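PDB 3D1P: Thiosulfate:glutathione sulfurtransferase from Saccharomyces cerevisiae, which transfers sulfane sulfur from thiosulfate to glutathione, giving S-sulfanylglutathione and sulfite in mitochondrial hydrogen sulfide metabolism. Local coordinates for residues A[40-45]-A[92-97]; A[23-28]-A[118-123]; A[86-91]-A[114-119]. All coordinates share one frame; numbering follows the deposited sequence. Where two conformers were deposited one is given.

From the N terminus, the chain enters the parallel sheet at 23-24, turns into helix 27-36 and runs into strand 41-45. Contact 1 pairs that strand with 93-97 in the middle of the sheet, closing a loop that holds helices 49-54 and 76-83. Contact 3 joins the loop leading into strand 93-97 to the loop leading into 119-121, so its span of chain crosses that of contact 1. Contact 2 comes last, setting 119-121 beside the edge strand 23-24; its long loop encloses all of contact 1. Contacts 2 and 3 share Asn118 and Thr119, and Glu93 of contact 1 reaches Tyr25 and Ser120 of contact 2.

Contact 1: A[40-45]-A[92-97]; sequences NVVLVD and KELIFY
Strand 93-97, at the centre of the parallel sheet of the rhodanese fold, and its neighbour 41-45 end at Tyr97 and Asp45, just before the persulfide-forming Cys98. Five backbone bonds join them, from Glu93 N to Asn40 O through Tyr97 N to Val44 O; in the middle, Ile95 N meets Val42 O at 2.9 Å. On one face of the sheet, Val44 CG2 packs on Leu94 CG at 3.8 Å, while its CG1 lies 3.8 Å from Phe96 CE1. On the other, Ile95 CD1 touches Val41 CG1 at 3.7 Å and also reaches Leu43 CD2, beneath helix 27-36. The Tyr97 CG sits between its own backbone N and carbonyl carbon (chi1 54°), and the ring swings across the neighbouring strand: Asp45 CA lies over one face toward the rim, 4.2 Å from the centroid, in a CH-pi contact. A water bridges the tips, 2.6 Å from Asp45 OD2 and 2.7 Å from Tyr97 OH. An alanine in place of Tyr97 would probably leave this water without its phenolic partner and open a gap beside Asp45. Asp45 OD2 also forms a salt bridge with Arg47, and water and guanidinium together probably fix the turn of the carboxylate near Cys98.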
loop_
_atom_site.group_PDB
_atom_site.type_symbol
_atom_site.label_atom_id
_atom_site.label_comp_id
_atom_site.label_asym_id
_atom_site.label_seq_id
_atom_site.Cartn_x
_atom_site.Cartn_y
_atom_site.Cartn_z
ATOM N N ASN A 40 2.401 -11.318 7.358
ATOM C CA ASN A 40 3.116 -10.196 7.918
ATOM C C ASN A 40 3.519 -9.136 6.871
ATOM O O ASN A 40 4.402 -8.325 7.124
ATOM C CB ASN A 40 4.195 -10.735 8.814
ATOM C CG ASN A 40 3.610 -11.364 10.114
ATOM O OD1 ASN A 40 2.682 -10.822 10.744
ATOM N ND2 ASN A 40 4.157 -12.492 10.495
ATOM N N VAL A 41 2.808 -9.143 5.751
ATOM C CA VAL A 41 2.934 -8.140 4.700
ATOM C C VAL A 41 1.573 -7.469 4.517
ATOM O O VAL A 41 0.521 -8.142 4.548
ATOM C CB VAL A 41 3.395 -8.782 3.407
ATOM C CG1 VAL A 41 3.263 -7.801 2.224
ATOM C CG2 VAL A 41 4.826 -9.312 3.584
ATOM N N VAL A 42 1.585 -6.147 4.380
ATOM C CA VAL A 42 0.403 -5.353 4.143
ATOM C C VAL A 42 0.609 -4.594 2.843
ATOM O O VAL A 42 1.613 -3.919 2.681
ATOM C CB VAL A 42 0.146 -4.349 5.280
ATOM C CG1 VAL A 42 -1.113 -3.534 5.043
ATOM C CG2 VAL A 42 0.076 -5.068 6.640
ATOM N N LEU A 43 -0.387 -4.688 1.961
ATOM C CA LEU A 43 -0.368 -4.020 0.649
ATOM C C LEU A 43 -1.180 -2.741 0.793
ATOM O O LEU A 43 -2.407 -2.779 0.931
ATOM C CB LEU A 43 -0.998 -4.926 -0.414
ATOM C CG LEU A 43 -0.312 -6.292 -0.570
ATOM C CD1 LEU A 43 -1.016 -7.130 -1.633
ATOM C CD2 LEU A 43 1.155 -6.142 -0.886
ATOM N N VAL A 44 -0.495 -1.603 0.793
ATOM C CA VAL A 44 -1.110 -0.315 1.108
ATOM C C VAL A 44 -1.299 0.496 -0.169
ATOM O O VAL A 44 -0.378 1.100 -0.694
ATOM C CB VAL A 44 -0.297 0.488 2.113
ATOM C CG1 VAL A 44 -1.096 1.710 2.521
ATOM C CG2 VAL A 44 0.084 -0.359 3.359
ATOM N N ASP A 45 -2.551 0.485 -0.642
ATOM C CA ASP A 45 -2.952 1.198 -1.846
ATOM C C ASP A 45 -3.511 2.542 -1.407
ATOM O O ASP A 45 -4.528 2.626 -0.713
ATOM C CB ASP A 45 -4.018 0.355 -2.565
ATOM C CG ASP A 45 -4.463 0.898 -3.896
ATOM O OD1 ASP A 45 -4.434 2.116 -4.133
ATOM O OD2 ASP A 45 -4.895 0.045 -4.715
ATOM N N LYS A 92 4.735 -5.281 10.778
ATOM C CA LYS A 92 4.637 -5.859 9.457
ATOM C C LYS A 92 5.406 -5.031 8.445
ATOM O O LYS A 92 5.736 -3.879 8.674
ATOM C CB LYS A 92 3.174 -5.934 9.059
ATOM C CG LYS A 92 2.387 -6.944 9.902
ATOM C CD LYS A 92 0.967 -7.093 9.399
ATOM C CE LYS A 92 0.088 -8.035 10.204
ATOM N NZ LYS A 92 -1.251 -8.166 9.585
ATOM N N GLU A 93 5.665 -5.649 7.290
ATOM C CA GLU A 93 6.170 -4.932 6.132
ATOM C C GLU A 93 4.984 -4.291 5.397
ATOM O O GLU A 93 4.084 -5.004 4.964
ATOM C CB GLU A 93 6.875 -5.870 5.157
ATOM C CG GLU A 93 7.391 -5.162 3.943
ATOM C CD GLU A 93 8.015 -6.051 2.881
ATOM O OE1 GLU A 93 7.989 -7.280 3.005
ATOM O OE2 GLU A 93 8.521 -5.481 1.887
ATOM N N LEU A 94 4.992 -2.975 5.268
ATOM C CA LEU A 94 3.952 -2.265 4.530
ATOM C C LEU A 94 4.533 -1.861 3.174
ATOM O O LEU A 94 5.593 -1.221 3.125
ATOM C CB LEU A 94 3.505 -1.002 5.264
ATOM C CG LEU A 94 2.403 -1.198 6.310
ATOM C CD1 LEU A 94 2.814 -2.174 7.451
ATOM C CD2 LEU A 94 1.987 0.156 6.857
ATOM N N ILE A 95 3.849 -2.237 2.102
ATOM C CA ILE A 95 4.286 -1.967 0.738
ATOM C C ILE A 95 3.346 -0.918 0.151
ATOM O O ILE A 95 2.162 -1.178 0.003
ATOM C CB ILE A 95 4.269 -3.220 -0.129
ATOM C CG1 ILE A 95 5.049 -4.352 0.514
ATOM C CG2 ILE A 95 4.811 -2.879 -1.525
ATOM C CD1 ILE A 95 5.005 -5.680 -0.286
ATOM N N PHE A 96 3.877 0.258 -0.171
ATOM C CA PHE A 96 3.068 1.388 -0.564
ATOM C C PHE A 96 3.047 1.591 -2.073
ATOM O O PHE A 96 4.084 1.487 -2.750
ATOM C CB PHE A 96 3.651 2.669 0.036
ATOM C CG PHE A 96 3.469 2.744 1.506
ATOM C CD1 PHE A 96 2.361 3.378 2.058
ATOM C CD2 PHE A 96 4.382 2.140 2.368
ATOM C CE1 PHE A 96 2.198 3.417 3.433
ATOM C CE2 PHE A 96 4.193 2.167 3.746
ATOM C CZ PHE A 96 3.088 2.783 4.252
ATOM N N TYR A 97 1.878 1.965 -2.593
ATOM C CA TYR A 97 1.741 2.286 -4.024
ATOM C C TYR A 97 0.447 3.069 -4.223
ATOM O O TYR A 97 -0.447 3.083 -3.381
ATOM C CB TYR A 97 1.756 1.018 -4.883
ATOM C CG TYR A 97 0.748 -0.017 -4.477
ATOM C CD1 TYR A 97 -0.526 -0.030 -5.038
ATOM C CD2 TYR A 97 1.035 -0.997 -3.541
ATOM C CE1 TYR A 97 -1.456 -0.962 -4.680
ATOM C CE2 TYR A 97 0.109 -1.936 -3.149
ATOM C CZ TYR A 97 -1.149 -1.942 -3.730
ATOM O OH TYR A 97 -2.051 -2.895 -3.356
HETATM O O HOH W 1 -1.596 -8.215 6.575
HETATM O O HOH W 2 -4.537 -2.561 -4.399
#

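Contact 2: A[23-28]-A[118-123]; sequences QSYSFE and NTSLYP. With ACT (acetate ion), chain C.
The short, weakly bonded strand at 23-24 runs parallel to 119-121 at the edge of the sheet, Ser24 pairing with Leu121; Leu121 N donates to Gln23 O (2.9 Å) and Leu121 O accepts from Tyr25 N (3.0 Å), the second bond bent to 134° at the hydrogen. Tyr25 CG stands beside its own backbone N (chi1 -63°), from where the ring reaches Ile95 of strand 93-97 and brings CE2 within 3.7 Å of Ser120 CB. The Tyr25 and Ser120 hydroxyls both hydrogen-bond to Glu93 OE2 of that strand. The ring of Tyr122 meets Tyr25 O at its edge, CD2 lying 3.4 Å from that oxygen, and Pro123 CD approaches the same oxygen at 3.4 Å. Farther on, Tyr122 and Phe27 lie side by side, with Tyr122 OH in the plane of the Phe27 ring, 3.8 Å from CD1; the phenol itself bonds to Asp128 of helix 125-131. Ser26 is the N-cap of helix 27-36, and its OG also donates to an acetate oxygen O at 2.7 Å, the ion probably coming from the crystallisation liquor. Two hydroxyls converging on one Glu93 oxygen would be expected to favour a charged carboxylate, and they link Tyr25, just past the edge strand, and Ser120 to strand 93-97.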
loop_
_atom_site.group_PDB
_atom_site.type_symbol
_atom_site.label_atom_id
_atom_site.label_comp_id
_atom_site.label_asym_id
_atom_site.label_seq_id
_atom_site.Cartn_x
_atom_site.Cartn_y
_atom_site.Cartn_z
ATOM N N GLN A 23 13.328 -0.740 0.134
ATOM C CA GLN A 23 13.088 -1.855 -0.686
ATOM C C GLN A 23 12.033 -1.496 -1.710
ATOM O O GLN A 23 10.979 -0.975 -1.359
ATOM C CB GLN A 23 12.573 -3.006 0.169
ATOM C CG GLN A 23 12.245 -4.264 -0.614
ATOM C CD GLN A 23 13.433 -4.895 -1.312
ATOM O OE1 GLN A 23 13.498 -4.986 -2.544
ATOM N NE2 GLN A 23 14.405 -5.312 -0.527
ATOM N N SER A 24 12.291 -1.790 -2.971
ATOM C CA SER A 24 11.376 -1.556 -4.050
ATOM C C SER A 24 11.130 -2.861 -4.815
ATOM O O SER A 24 12.030 -3.704 -4.929
ATOM C CB SER A 24 11.953 -0.524 -4.997
ATOM O OG SER A 24 13.249 -0.902 -5.373
ATOM N N TYR A 25 9.931 -2.985 -5.382
ATOM C CA TYR A 25 9.493 -4.208 -6.035
ATOM C C TYR A 25 9.025 -3.934 -7.464
ATOM O O TYR A 25 8.282 -2.975 -7.717
ATOM C CB TYR A 25 8.366 -4.843 -5.252
ATOM C CG TYR A 25 8.784 -5.268 -3.853
ATOM C CD1 TYR A 25 9.817 -6.177 -3.652
ATOM C CD2 TYR A 25 8.136 -4.791 -2.749
ATOM C CE1 TYR A 25 10.176 -6.603 -2.376
ATOM C CE2 TYR A 25 8.477 -5.239 -1.449
ATOM C CZ TYR A 25 9.512 -6.131 -1.277
ATOM O OH TYR A 25 9.867 -6.610 -0.046
ATOM N N SER A 26 9.424 -4.804 -8.384
ATOM C CA SER A 26 8.904 -4.855 -9.742
ATOM C C SER A 26 7.563 -5.574 -9.797
ATOM O O SER A 26 7.117 -6.202 -8.833
ATOM C CB SER A 26 9.867 -5.632 -10.615
ATOM O OG SER A 26 9.865 -6.985 -10.196
ATOM N N PHE A 27 6.954 -5.577 -10.971
ATOM C CA PHE A 27 5.747 -6.384 -11.192
ATOM C C PHE A 27 5.960 -7.852 -10.804
ATOM O O PHE A 27 5.151 -8.425 -10.085
ATOM C CB PHE A 27 5.321 -6.320 -12.662
ATOM C CG PHE A 27 4.142 -7.199 -12.930
ATOM C CD1 PHE A 27 2.889 -6.900 -12.409
ATOM C CD2 PHE A 27 4.260 -8.356 -13.711
ATOM C CE1 PHE A 27 1.810 -7.723 -12.610
ATOM C CE2 PHE A 27 3.175 -9.165 -13.940
ATOM C CZ PHE A 27 1.931 -8.835 -13.396
ATOM N N GLU A 28 7.036 -8.468 -11.296
ATOM C CA GLU A 28 7.258 -9.858 -10.988
ATOM C C GLU A 28 7.456 -10.084 -9.500
ATOM O O GLU A 28 6.977 -11.081 -8.921
ATOM C CB GLU A 28 8.422 -10.419 -11.803
ATOM C CG GLU A 28 8.046 -10.614 -13.243
ATOM C CD GLU A 28 7.088 -11.829 -13.476
ATOM O OE1 GLU A 28 7.304 -12.811 -12.799
ATOM O OE2 GLU A 28 6.251 -11.715 -14.393
ATOM N N ASN A 118 9.503 -1.020 8.837
ATOM C CA ASN A 118 9.611 -1.987 7.734
ATOM C C ASN A 118 8.630 -1.560 6.654
ATOM O O ASN A 118 7.445 -1.904 6.696
ATOM C CB ASN A 118 9.339 -3.408 8.170
ATOM C CG ASN A 118 9.763 -4.391 7.109
ATOM O OD1 ASN A 118 10.090 -3.996 5.988
ATOM N ND2 ASN A 118 9.708 -5.668 7.404
ATOM N N THR A 119 9.103 -0.713 5.754
ATOM C CA THR A 119 8.268 -0.200 4.697
ATOM C C THR A 119 9.004 -0.351 3.361
ATOM O O THR A 119 10.244 -0.357 3.291
ATOM C CB THR A 119 7.893 1.289 4.869
ATOM O OG1 THR A 119 9.063 2.104 4.827
ATOM C CG2 THR A 119 7.159 1.533 6.186
ATOM N N SER A 120 8.214 -0.487 2.311
ATOM C CA SER A 120 8.690 -0.749 0.980
ATOM C C SER A 120 7.825 -0.036 -0.024
ATOM O O SER A 120 6.741 0.455 0.300
ATOM C CB SER A 120 8.659 -2.252 0.688
ATOM O OG SER A 120 9.370 -2.954 1.674
ATOM N N LEU A 121 8.293 -0.008 -1.276
ATOM C CA LEU A 121 7.550 0.609 -2.382
ATOM C C LEU A 121 7.293 -0.408 -3.477
ATOM O O LEU A 121 8.136 -1.255 -3.782
ATOM C CB LEU A 121 8.343 1.724 -3.048
ATOM C CG LEU A 121 8.658 2.928 -2.203
ATOM C CD1 LEU A 121 9.646 3.852 -2.907
ATOM C CD2 LEU A 121 7.389 3.692 -1.871
ATOM N N TYR A 122 6.143 -0.252 -4.108
ATOM C CA TYR A 122 5.866 -0.823 -5.434
ATOM C C TYR A 122 5.825 0.388 -6.364
ATOM O O TYR A 122 4.775 0.977 -6.580
ATOM C CB TYR A 122 4.547 -1.584 -5.446
ATOM C CG TYR A 122 4.082 -2.089 -6.780
ATOM C CD1 TYR A 122 2.743 -2.359 -6.986
ATOM C CD2 TYR A 122 4.952 -2.305 -7.849
ATOM C CE1 TYR A 122 2.294 -2.907 -8.164
ATOM C CE2 TYR A 122 4.512 -2.838 -9.056
ATOM C CZ TYR A 122 3.161 -3.128 -9.220
ATOM O OH TYR A 122 2.667 -3.671 -10.364
ATOM N N PRO A 123 6.990 0.841 -6.855
ATOM C CA PRO A 123 7.023 2.135 -7.550
ATOM C C PRO A 123 6.103 2.184 -8.765
ATOM O O PRO A 123 5.517 3.215 -9.048
ATOM C CB PRO A 123 8.514 2.309 -7.911
ATOM C CG PRO A 123 9.161 1.235 -7.460
ATOM C CD PRO A 123 8.346 0.279 -6.718
HETATM C C ACT C . 12.269 -8.565 -12.524
HETATM O O ACT C . 11.863 -8.396 -11.329
HETATM O OXT ACT C . 11.398 -8.481 -13.428
HETATM C CH3 ACT C . 13.680 -8.839 -12.794
HETATM O O HOH W 3 13.066 -1.062 3.020
#

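Contact 3: A[86-91]-A[114-119]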
loop_
_atom_site.group_PDB
_atom_site.type_symbol
_atom_site.label_atom_id
_atom_site.label_comp_id
_atom_site.label_asym_id
_atom_site.label_seq_id
_atom_site.Cartn_x
_atom_site.Cartn_y
_atom_site.Cartn_z
ATOM N N PRO A 86 -8.705 -0.907 10.658
ATOM C CA PRO A 86 -7.691 -0.837 11.707
ATOM C C PRO A 86 -6.359 -0.340 11.175
ATOM O O PRO A 86 -5.967 -0.598 10.029
ATOM C CB PRO A 86 -7.554 -2.297 12.205
ATOM C CG PRO A 86 -8.849 -2.906 11.823
ATOM C CD PRO A 86 -9.188 -2.280 10.498
ATOM N N LYS A 87 -5.646 0.344 12.049
ATOM C CA LYS A 87 -4.310 0.799 11.714
ATOM C C LYS A 87 -3.386 -0.404 11.550
ATOM O O LYS A 87 -3.341 -1.272 12.408
ATOM C CB LYS A 87 -3.780 1.693 12.823
ATOM C CG LYS A 87 -2.460 2.334 12.470
ATOM C CD LYS A 87 -1.956 3.296 13.545
ATOM C CE LYS A 87 -0.605 3.922 13.203
ATOM N NZ LYS A 87 -0.041 4.694 14.337
ATOM N N PRO A 88 -2.647 -0.471 10.441
ATOM C CA PRO A 88 -1.773 -1.620 10.253
ATOM C C PRO A 88 -0.765 -1.787 11.370
ATOM O O PRO A 88 -0.209 -0.809 11.895
ATOM C CB PRO A 88 -1.072 -1.316 8.915
ATOM C CG PRO A 88 -2.079 -0.519 8.182
ATOM C CD PRO A 88 -2.691 0.365 9.236
ATOM N N ASP A 89 -0.464 -3.035 11.662
ATOM C CA ASP A 89 0.545 -3.398 12.665
ATOM C C ASP A 89 1.927 -2.941 12.206
ATOM O O ASP A 89 2.384 -3.345 11.136
ATOM C CB ASP A 89 0.466 -4.922 12.780
ATOM C CG ASP A 89 1.452 -5.548 13.727
ATOM O OD1 ASP A 89 2.355 -4.887 14.263
ATOM O OD2 ASP A 89 1.276 -6.767 13.939
ATOM N N SER A 90 2.613 -2.139 13.042
ATOM C CA SER A 90 3.914 -1.625 12.654
ATOM C C SER A 90 5.010 -2.667 12.590
ATOM O O SER A 90 6.083 -2.370 12.080
ATOM C CB SER A 90 4.324 -0.448 13.466
ATOM O OG SER A 90 4.494 -0.882 14.778
ATOM N N ALA A 91 4.769 -3.865 13.093
ATOM C CA ALA A 91 5.738 -4.940 12.988
ATOM C C ALA A 91 5.750 -5.544 11.595
ATOM O O ALA A 91 6.668 -6.294 11.284
ATOM C CB ALA A 91 5.418 -6.055 14.013
ATOM N N HIS A 114 6.690 7.838 11.210
ATOM C CA HIS A 114 5.744 7.671 12.297
ATOM C C HIS A 114 5.649 6.243 12.778
ATOM O O HIS A 114 4.582 5.728 13.081
ATOM C CB HIS A 114 4.357 8.252 11.941
ATOM C CG HIS A 114 4.410 9.712 11.677
ATOM N ND1 HIS A 114 4.152 10.737 12.557
ATOM C CD2 HIS A 114 4.756 10.288 10.508
ATOM C CE1 HIS A 114 4.328 11.888 11.916
ATOM N NE2 HIS A 114 4.692 11.636 10.676
ATOM N N GLY A 115 6.809 5.605 12.917
ATOM C CA GLY A 115 6.875 4.367 13.654
ATOM C C GLY A 115 6.842 3.076 12.882
ATOM O O GLY A 115 6.888 2.000 13.507
ATOM N N TYR A 116 6.823 3.146 11.542
ATOM C CA TYR A 116 6.857 1.943 10.744
ATOM C C TYR A 116 8.280 1.771 10.241
ATOM O O TYR A 116 8.721 2.457 9.332
ATOM C CB TYR A 116 5.901 2.035 9.543
ATOM C CG TYR A 116 4.461 1.955 9.951
ATOM C CD1 TYR A 116 3.817 0.735 9.975
ATOM C CD2 TYR A 116 3.732 3.097 10.324
ATOM C CE1 TYR A 116 2.472 0.611 10.343
ATOM C CE2 TYR A 116 2.406 2.988 10.695
ATOM C CZ TYR A 116 1.774 1.752 10.701
ATOM O OH TYR A 116 0.434 1.693 11.037
ATOM N N SER A 117 8.995 0.809 10.815
ATOM C CA SER A 117 10.396 0.546 10.515
ATOM C C SER A 117 10.584 -0.358 9.306
ATOM O O SER A 117 11.712 -0.500 8.851
ATOM C CB SER A 117 11.102 -0.090 11.714
ATOM O OG SER A 117 10.652 -1.390 11.975
ATOM N N ASN A 118 9.503 -1.020 8.837
ATOM C CA ASN A 118 9.611 -1.987 7.734
ATOM C C ASN A 118 8.630 -1.560 6.654
ATOM O O ASN A 118 7.445 -1.904 6.696
ATOM C CB ASN A 118 9.339 -3.408 8.170
ATOM C CG ASN A 118 9.763 -4.391 7.109
ATOM O OD1 ASN A 118 10.090 -3.996 5.988
ATOM N ND2 ASN A 118 9.708 -5.668 7.404
ATOM N N THR A 119 9.103 -0.713 5.754
ATOM C CA THR A 119 8.268 -0.200 4.697
ATOM C C THR A 119 9.004 -0.351 3.361
ATOM O O THR A 119 10.244 -0.357 3.291
ATOM C CB THR A 119 7.893 1.289 4.869
ATOM O OG1 THR A 119 9.063 2.104 4.827
ATOM C CG2 THR A 119 7.159 1.533 6.186
HETATM O O HOH W 4 1.863 6.213 13.160
HETATM O O HOH W 5 6.721 -1.305 9.553
HETATM O O HOH W 6 8.220 -0.938 12.952
HETATM O O HOH W 7 5.563 1.730 16.095
HETATM O O HOH W 8 8.312 -7.315 9.392
#
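Tyr116 reaches across from the 114-119 loop to the 86-91 loop, and its phenol donates to Pro88 O at 2.7 Å. The carbonyl oxygen lies at the ring edge, and the hydroxyl comes in well off the C=O line, at 134°, tilted 19° from the carbonyl plane. Lys87 crosses this end of the tyrosine obliquely: CG and CE each pass 3.3 Å from Tyr116 OH. With CG anti to the backbone N (chi1 -173°) and the chain extended beyond it, the lysine carries its ammonium past the phenol to Leu74 O and to a water that in turn donates to His114 O.

Pro88 stands at about a right angle to Tyr116, its CB 4.3 Å from ring atom CE1. Over one face of the same ring lies Ser90 CB, 4.1 Å from the centroid in a CH-pi contact, and this methylene also comes 3.5 Å from Gly115 O. Ser90 OG sits between its own backbone N and carbonyl carbon, and a water links it to Gly115 O. Further waters carry the contact along the chain: one accepts from Asn118 N and also lies within bonding distance of Ser90 O, while another joins Ser90 O to both N and OG of Ser117. Within the first loop, Asp89 OD1 accepts from Ala91 N at 2.9 Å, an Asx turn just ahead of strand 93-97.

Leu94 of that strand touches both Pro88 and Tyr116, and Ala111 of helix 102-112 packs on the tyrosine. Lys87 and Pro88 meet Phe79 of helix 76-83, so the two loops join at the surface between these helices, near the start of strands 93-97 and 119-121.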